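PDB 2YXL: 450aa long hypothetical fmu protein from Pyrococcus horikoshii, which probably methylates cytosine at carbon 5 in RNA, with S-adenosyl-L-methionine as the methyl donor. Local coordinates for residues Phe57-Lys62 / Leu98-Ser103; Lys69-Ile74 / Ala88-Ala93; Ser248-Ile253 / Ser418-Gly423. One frame throughout, in Å; residues are numbered along the deposited sequence.

Contact 1. Residues Phe57-Lys62 / Leu98-Ser103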
# COMPACT_ATOMS: atom_id res chain seq x y z
N PHE A 57 -9.99 3.71 -11.88
CA PHE A 57 -9.87 2.94 -10.64
C PHE A 57 -9.26 3.77 -9.51
O PHE A 57 -9.86 3.90 -8.44
CB PHE A 57 -9.04 1.67 -10.89
CG PHE A 57 -8.86 0.80 -9.68
CD1 PHE A 57 -7.72 0.90 -8.89
CD2 PHE A 57 -9.83 -0.14 -9.33
CE1 PHE A 57 -7.55 0.09 -7.77
CE2 PHE A 57 -9.67 -0.95 -8.21
CZ PHE A 57 -8.52 -0.84 -7.43
N TYR A 58 -8.09 4.35 -9.76
CA TYR A 58 -7.41 5.17 -8.75
C TYR A 58 -8.09 6.51 -8.49
O TYR A 58 -7.98 7.05 -7.39
CB TYR A 58 -5.93 5.37 -9.10
CG TYR A 58 -5.09 4.13 -8.92
CD1 TYR A 58 -4.43 3.55 -10.00
CD2 TYR A 58 -4.97 3.53 -7.66
CE1 TYR A 58 -3.65 2.40 -9.83
CE2 TYR A 58 -4.20 2.38 -7.48
CZ TYR A 58 -3.54 1.83 -8.57
OH TYR A 58 -2.78 0.70 -8.41
N ASP A 59 -8.79 7.04 -9.48
CA ASP A 59 -9.57 8.26 -9.30
C ASP A 59 -10.72 8.02 -8.31
O ASP A 59 -11.00 8.87 -7.46
CB ASP A 59 -10.11 8.76 -10.64
CG ASP A 59 -10.55 10.21 -10.60
OD1 ASP A 59 -9.73 11.07 -10.22
OD2 ASP A 59 -11.70 10.49 -10.96
N ILE A 60 -11.36 6.86 -8.42
CA ILE A 60 -12.44 6.48 -7.50
C ILE A 60 -11.88 6.24 -6.08
O ILE A 60 -12.43 6.76 -5.11
CB ILE A 60 -13.22 5.23 -8.00
CG1 ILE A 60 -13.95 5.53 -9.31
CG2 ILE A 60 -14.22 4.75 -6.93
CD1 ILE A 60 -14.42 4.31 -10.08
N MET A 61 -10.80 5.48 -5.99
CA MET A 61 -10.16 5.21 -4.70
C MET A 61 -9.76 6.50 -4.00
O MET A 61 -10.04 6.69 -2.82
CB MET A 61 -8.94 4.29 -4.87
CG MET A 61 -9.27 2.86 -5.30
SD MET A 61 -10.53 2.11 -4.25
CE MET A 61 -10.65 0.46 -4.95
N LYS A 62 -9.13 7.40 -4.75
CA LYS A 62 -8.66 8.69 -4.24
C LYS A 62 -9.79 9.58 -3.72
O LYS A 62 -9.63 10.25 -2.70
CB LYS A 62 -7.85 9.39 -5.34
CG LYS A 62 -7.17 10.69 -4.94
CD LYS A 62 -6.06 11.06 -5.93
CE LYS A 62 -6.59 11.29 -7.35
NZ LYS A 62 -5.48 11.55 -8.33
N LEU A 98 -19.05 12.91 -13.17
CA LEU A 98 -18.52 14.16 -12.63
C LEU A 98 -17.16 14.56 -13.20
O LEU A 98 -16.88 15.75 -13.35
CB LEU A 98 -18.41 14.10 -11.10
CG LEU A 98 -19.66 14.07 -10.22
CD1 LEU A 98 -19.26 14.22 -8.76
CD2 LEU A 98 -20.68 15.13 -10.62
N PHE A 99 -16.33 13.57 -13.53
CA PHE A 99 -14.92 13.86 -13.82
C PHE A 99 -14.41 13.49 -15.21
O PHE A 99 -13.48 14.13 -15.71
CB PHE A 99 -14.03 13.21 -12.75
CG PHE A 99 -14.34 13.65 -11.35
CD1 PHE A 99 -14.03 14.94 -10.92
CD2 PHE A 99 -14.94 12.78 -10.45
CE1 PHE A 99 -14.32 15.35 -9.63
CE2 PHE A 99 -15.23 13.18 -9.15
CZ PHE A 99 -14.92 14.47 -8.74
N HIS A 100 -15.00 12.49 -15.85
CA HIS A 100 -14.39 11.91 -17.05
C HIS A 100 -15.13 12.15 -18.37
O HIS A 100 -14.74 11.60 -19.40
CB HIS A 100 -14.09 10.43 -16.84
CG HIS A 100 -13.26 10.15 -15.62
ND1 HIS A 100 -11.97 10.60 -15.49
CD2 HIS A 100 -13.55 9.49 -14.48
CE1 HIS A 100 -11.49 10.22 -14.32
NE2 HIS A 100 -12.43 9.54 -13.69
N ASP A 101 -16.18 12.96 -18.33
CA ASP A 101 -16.92 13.38 -19.53
C ASP A 101 -17.11 12.25 -20.56
O ASP A 101 -16.49 12.26 -21.64
CB ASP A 101 -16.24 14.60 -20.18
CG ASP A 101 -17.09 15.27 -21.25
OD1 ASP A 101 -18.30 14.95 -21.35
OD2 ASP A 101 -16.56 16.12 -22.00
N PRO A 102 -17.98 11.27 -20.24
CA PRO A 102 -18.18 10.09 -21.09
C PRO A 102 -18.89 10.40 -22.40
O PRO A 102 -19.68 11.35 -22.46
CB PRO A 102 -19.07 9.19 -20.23
CG PRO A 102 -19.81 10.14 -19.35
CD PRO A 102 -18.84 11.22 -19.04
N SER A 103 -18.62 9.60 -23.42
CA SER A 103 -19.33 9.67 -24.70
C SER A 103 -20.69 8.98 -24.56
O SER A 103 -20.87 8.15 -23.67
CB SER A 103 -18.52 9.01 -25.81
OG SER A 103 -18.47 7.61 -25.65

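Contact 2. Residues Lys69-Ile74 / Ala88-Ala93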
# COMPACT_ATOMS: atom_id res chain seq x y z
N LYS A 69 -20.32 11.03 -0.44
CA LYS A 69 -21.13 12.19 -0.05
C LYS A 69 -22.10 12.63 -1.14
O LYS A 69 -23.22 13.05 -0.85
CB LYS A 69 -20.26 13.38 0.36
CG LYS A 69 -19.63 13.26 1.73
CD LYS A 69 -19.05 14.59 2.19
CE LYS A 69 -17.94 14.40 3.23
NZ LYS A 69 -18.42 13.69 4.45
N VAL A 70 -21.67 12.52 -2.40
CA VAL A 70 -22.53 12.81 -3.55
C VAL A 70 -23.64 11.77 -3.66
O VAL A 70 -24.81 12.12 -3.86
CB VAL A 70 -21.73 12.90 -4.88
CG1 VAL A 70 -22.67 12.94 -6.08
CG2 VAL A 70 -20.80 14.12 -4.87
N ILE A 71 -23.27 10.49 -3.53
CA ILE A 71 -24.25 9.40 -3.56
C ILE A 71 -25.33 9.60 -2.49
O ILE A 71 -26.51 9.41 -2.77
CB ILE A 71 -23.58 8.01 -3.44
CG1 ILE A 71 -22.69 7.74 -4.67
CG2 ILE A 71 -24.63 6.90 -3.31
CD1 ILE A 71 -21.79 6.53 -4.55
N LYS A 72 -24.92 10.02 -1.30
CA LYS A 72 -25.87 10.28 -0.21
C LYS A 72 -26.86 11.41 -0.54
O LYS A 72 -28.03 11.32 -0.20
CB LYS A 72 -25.13 10.59 1.10
CG LYS A 72 -26.05 10.80 2.30
CD LYS A 72 -25.29 11.13 3.57
CE LYS A 72 -26.26 11.45 4.70
NZ LYS A 72 -25.55 11.54 6.01
N GLU A 73 -26.38 12.45 -1.22
CA GLU A 73 -27.23 13.56 -1.63
C GLU A 73 -28.29 13.11 -2.63
O GLU A 73 -29.45 13.51 -2.54
CB GLU A 73 -26.40 14.69 -2.25
CG GLU A 73 -25.52 15.45 -1.26
CD GLU A 73 -24.75 16.59 -1.91
OE1 GLU A 73 -25.30 17.28 -2.80
OE2 GLU A 73 -23.58 16.82 -1.51
N ILE A 74 -27.88 12.27 -3.58
CA ILE A 74 -28.76 11.79 -4.64
C ILE A 74 -29.72 10.72 -4.12
O ILE A 74 -30.93 10.82 -4.32
CB ILE A 74 -27.95 11.26 -5.85
CG1 ILE A 74 -27.16 12.40 -6.51
CG2 ILE A 74 -28.86 10.56 -6.87
CD1 ILE A 74 -26.04 11.93 -7.42
N ALA A 88 -20.60 -0.16 -5.58
CA ALA A 88 -19.52 -0.11 -6.56
C ALA A 88 -19.98 0.53 -7.87
O ALA A 88 -19.28 1.37 -8.43
CB ALA A 88 -18.95 -1.50 -6.80
N ALA A 89 -21.15 0.13 -8.35
CA ALA A 89 -21.69 0.68 -9.60
C ALA A 89 -21.97 2.18 -9.46
O ALA A 89 -21.65 2.95 -10.37
CB ALA A 89 -22.94 -0.06 -10.03
N LEU A 90 -22.56 2.58 -8.34
CA LEU A 90 -22.86 3.98 -8.08
C LEU A 90 -21.58 4.82 -8.03
O LEU A 90 -21.54 5.93 -8.58
CB LEU A 90 -23.68 4.14 -6.80
CG LEU A 90 -25.15 3.68 -6.81
CD1 LEU A 90 -25.76 3.79 -5.44
CD2 LEU A 90 -25.98 4.48 -7.83
N ARG A 91 -20.53 4.29 -7.40
CA ARG A 91 -19.24 4.97 -7.33
C ARG A 91 -18.63 5.17 -8.72
O ARG A 91 -18.13 6.25 -9.05
CB ARG A 91 -18.27 4.20 -6.43
CG ARG A 91 -18.54 4.37 -4.94
CD ARG A 91 -17.75 3.38 -4.10
NE ARG A 91 -17.82 3.74 -2.68
CZ ARG A 91 -17.31 3.02 -1.68
NH1 ARG A 91 -16.68 1.87 -1.91
NH2 ARG A 91 -17.44 3.45 -0.43
N VAL A 92 -18.68 4.12 -9.54
CA VAL A 92 -18.19 4.16 -10.90
C VAL A 92 -18.95 5.21 -11.73
O VAL A 92 -18.33 6.02 -12.44
CB VAL A 92 -18.29 2.75 -11.55
CG1 VAL A 92 -18.13 2.82 -13.07
CG2 VAL A 92 -17.25 1.81 -10.94
N ALA A 93 -20.28 5.20 -11.62
CA ALA A 93 -21.13 6.11 -12.39
C ALA A 93 -20.95 7.57 -12.00
O ALA A 93 -20.87 8.44 -12.86
CB ALA A 93 -22.59 5.70 -12.29

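Contact 3. Residues Ser248-Ile253 / Ser418-Gly423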
# COMPACT_ATOMS: atom_id res chain seq x y z
N SER A 248 11.02 0.83 1.78
CA SER A 248 11.04 -0.50 2.38
C SER A 248 12.36 -1.23 2.15
O SER A 248 12.82 -1.98 3.02
CB SER A 248 9.88 -1.33 1.85
OG SER A 248 8.64 -0.80 2.28
N ALA A 249 12.97 -1.02 0.98
CA ALA A 249 14.26 -1.62 0.66
C ALA A 249 15.40 -1.06 1.51
O ALA A 249 16.32 -1.79 1.88
CB ALA A 249 14.58 -1.44 -0.81
N VAL A 250 15.33 0.24 1.81
CA VAL A 250 16.31 0.92 2.65
C VAL A 250 16.33 0.33 4.07
O VAL A 250 17.40 0.17 4.66
CB VAL A 250 16.04 2.45 2.70
CG1 VAL A 250 16.87 3.14 3.79
CG2 VAL A 250 16.30 3.09 1.34
N ALA A 251 15.15 0.01 4.59
CA ALA A 251 15.00 -0.58 5.93
C ALA A 251 15.98 -1.73 6.18
O ALA A 251 16.78 -1.67 7.11
CB ALA A 251 13.56 -1.03 6.17
N SER A 252 15.92 -2.76 5.34
CA SER A 252 16.80 -3.93 5.47
C SER A 252 18.28 -3.57 5.37
O SER A 252 19.10 -4.14 6.09
CB SER A 252 16.45 -5.01 4.45
OG SER A 252 15.19 -5.59 4.73
N ILE A 253 18.61 -2.64 4.49
CA ILE A 253 20.00 -2.21 4.30
C ILE A 253 20.52 -1.49 5.55
O ILE A 253 21.67 -1.69 5.95
CB ILE A 253 20.17 -1.33 3.02
CG1 ILE A 253 19.93 -2.18 1.77
CG2 ILE A 253 21.57 -0.70 2.95
CD1 ILE A 253 19.48 -1.39 0.55
N SER A 418 21.48 8.65 6.07
CA SER A 418 21.22 8.24 4.69
C SER A 418 20.05 7.26 4.56
O SER A 418 19.89 6.38 5.40
CB SER A 418 22.47 7.65 4.05
OG SER A 418 23.36 8.68 3.69
N PRO A 419 19.26 7.38 3.47
CA PRO A 419 19.36 8.40 2.44
C PRO A 419 18.31 9.52 2.55
O PRO A 419 18.26 10.41 1.70
CB PRO A 419 19.12 7.59 1.16
CG PRO A 419 18.23 6.41 1.61
CD PRO A 419 18.23 6.39 3.13
N TYR A 420 17.48 9.47 3.59
CA TYR A 420 16.36 10.39 3.70
C TYR A 420 16.60 11.51 4.71
O TYR A 420 17.73 11.95 4.90
CB TYR A 420 15.05 9.63 3.99
CG TYR A 420 14.73 8.56 2.97
CD1 TYR A 420 14.76 7.20 3.32
CD2 TYR A 420 14.39 8.89 1.65
CE1 TYR A 420 14.46 6.21 2.39
CE2 TYR A 420 14.09 7.90 0.71
CZ TYR A 420 14.13 6.56 1.09
OH TYR A 420 13.84 5.58 0.17
N ASP A 421 15.52 11.98 5.34
CA ASP A 421 15.57 13.16 6.20
C ASP A 421 15.46 12.83 7.69
O ASP A 421 15.07 11.72 8.05
CB ASP A 421 14.47 14.14 5.77
CG ASP A 421 14.76 14.80 4.43
OD1 ASP A 421 15.83 14.51 3.83
OD2 ASP A 421 13.93 15.60 3.98
N PRO A 422 15.82 13.79 8.57
CA PRO A 422 15.67 13.56 10.00
C PRO A 422 14.21 13.49 10.42
O PRO A 422 13.37 14.21 9.87
CB PRO A 422 16.32 14.81 10.63
CG PRO A 422 17.12 15.43 9.54
CD PRO A 422 16.39 15.12 8.29
N GLY A 423 13.91 12.61 11.37
CA GLY A 423 12.59 12.56 12.00
C GLY A 423 12.47 13.63 13.07
O GLY A 423 13.34 14.50 13.19

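Contact 1. Residues Phe57-Lys62 / Leu98-Ser103
Asp59 and His100 meet where the end of helix 84-99 and the turn after it come against helix 47-75, in the all-helical N-terminal part that probably corresponds to the NusB-like domain of bacterial RsmB. Asp59 sits on helix 47-75. His100 is the residue at which the chain drops out of helical geometry after helix 84-99.

The polar part is one pair of side chains arriving from opposite directions. CG of Asp59 is anti to the backbone N (chi1 -162°), and the carboxylate is carried across so that its OD2 comes 3.0 Å from NE2 of His100. Carboxylate and imidazole planes are turned 67° apart, and the approach is oblique to the ring. Each group also answers to others. Asp59 OD1 forms a salt bridge with Lys63, one turn further along its helix. His100 NE2 makes a weak hydrogen bond to Asp95, whose own carboxylate lies close to Asp59 OD2, a crowding of like charge that Lys63 would be expected to ease.

The aromatic part belongs to Phe99. Its ring carbon CD2 lies 4.0 Å from the carboxylate oxygen OD2 of Asp59, while Lys63 makes a cation-pi contact with the same ring. Within 98-103, the CB of Phe99 stands 4.0 Å above the centre of the imidazole. At the edge of that imidazole, in its plane, lies the CB of Asp59, 3.9 Å from His100 NE2.

Contact 2. Residues Lys69-Ile74 / Ala88-Ala93
This is a buried helix-to-helix packing contact, small and with no hydrogen bond across it, in the all-helical N-terminal part of the chain, probably NusB-like as in bacterial RsmB. It joins the last turns of helix 47-75 to the middle of helix 84-99, two helices that follow each other in sequence, and it lies away from the methyl-donor site. The backbones come nearest at Ile71 and Leu90, whose CA atoms are 7.2 Å apart, and both of these side chains leave their helices toward the partner.

Ile71 does most of the reaching, with both of its branches. The longer one starts beside the backbone N, with CG1 anti to the carbonyl carbon (chi1 -65°), and then runs on extended (chi2 169°). That pushes CD1 against the neighbouring helix, 3.8 Å from CB of Leu90 and also 3.8 Å from the backbone N of Arg91. The shorter branch meets a different part of the leucine: CG2 of Ile71 is 3.9 Å from CD1 of Leu90. The two side chains therefore lie across one another at a slant, one methyl of Ile71 at the root of Leu90 and the other at its end.

Leu90 is backed by Phe130 and Leu133 of helix 124-138, and Ile71 also touches Pro79 in the connection between the two helices. The guanidinium group of Arg91 is held elsewhere, in salt bridges to Asp68 and Glu26. What Arg91 gives to this contact is the start of its extended chain, with CG 3.9 Å from CD1 of Ile71.

Contact 3. Residues Ser248-Ile253 / Ser418-Gly423
Val250 pushes both of its methyl groups from helix 246-255 into the Pro419-Tyr420 corner of the loop that leads into strand 421-422. The contact belongs to the C-terminal methyltransferase part, which has the Rossmann-like fold of class I methyltransferases, and the Val250 side chain is about 12 Å from the bound sinefungin.

The valine rotamer sets both methyls against the loop. With CG1 anti to the backbone N (chi1 169°), that methyl reaches the proline, 3.6 Å from CD of Pro419. CG2, beside the backbone N, sits between the two loop residues: it is 3.8 Å from CG of Pro419, and 3.8 Å from CE1 and 3.7 Å from OH of Tyr420.

On the other side, the peptide bond before Pro419 is cis, and the proline points toward the helix. Tyr420 has CG beside its backbone N (chi1 -56°), and one face of its ring lies against the proline, CG of Pro419 standing 3.8 Å from the ring plane, offset toward the rim. Val250 meets that phenol obliquely. The hydroxyl is hydrogen-bonded to Glu246 at the start of the same helix that carries Val250, a bond that would help hold the end of the ring in place.

Beyond the two segments, His436 packs edge-to-face with Tyr420, and Tyr443 of strand 441-447 touches Val250. Helix 246-255 is thus lodged between the loop before strand 421-422, strand 441-447 and helix 272-280.

In the fold
From the N terminus, helix 47-75 comes first and takes part in two contacts. The chain leaves it, turns and returns as helix 84-99: contact 2 closes the shorter loop, and contact 1 closes a longer one that contains it. Their centres are 12 Å apart and they touch directly, Ile60 CD1 lying 3.9 Å from Val92 CA, so helix 47-75 meets helix 84-99 midway and again at that helix's C-terminal end. Contact 3 opens only later and closes a loop of 164 residues, tying helix 246-255 to the late segment before strand 421-422. It lies on the opposite side of the chain's centre, in the methyltransferase part, about 35 Å from contact 1, centre to centre.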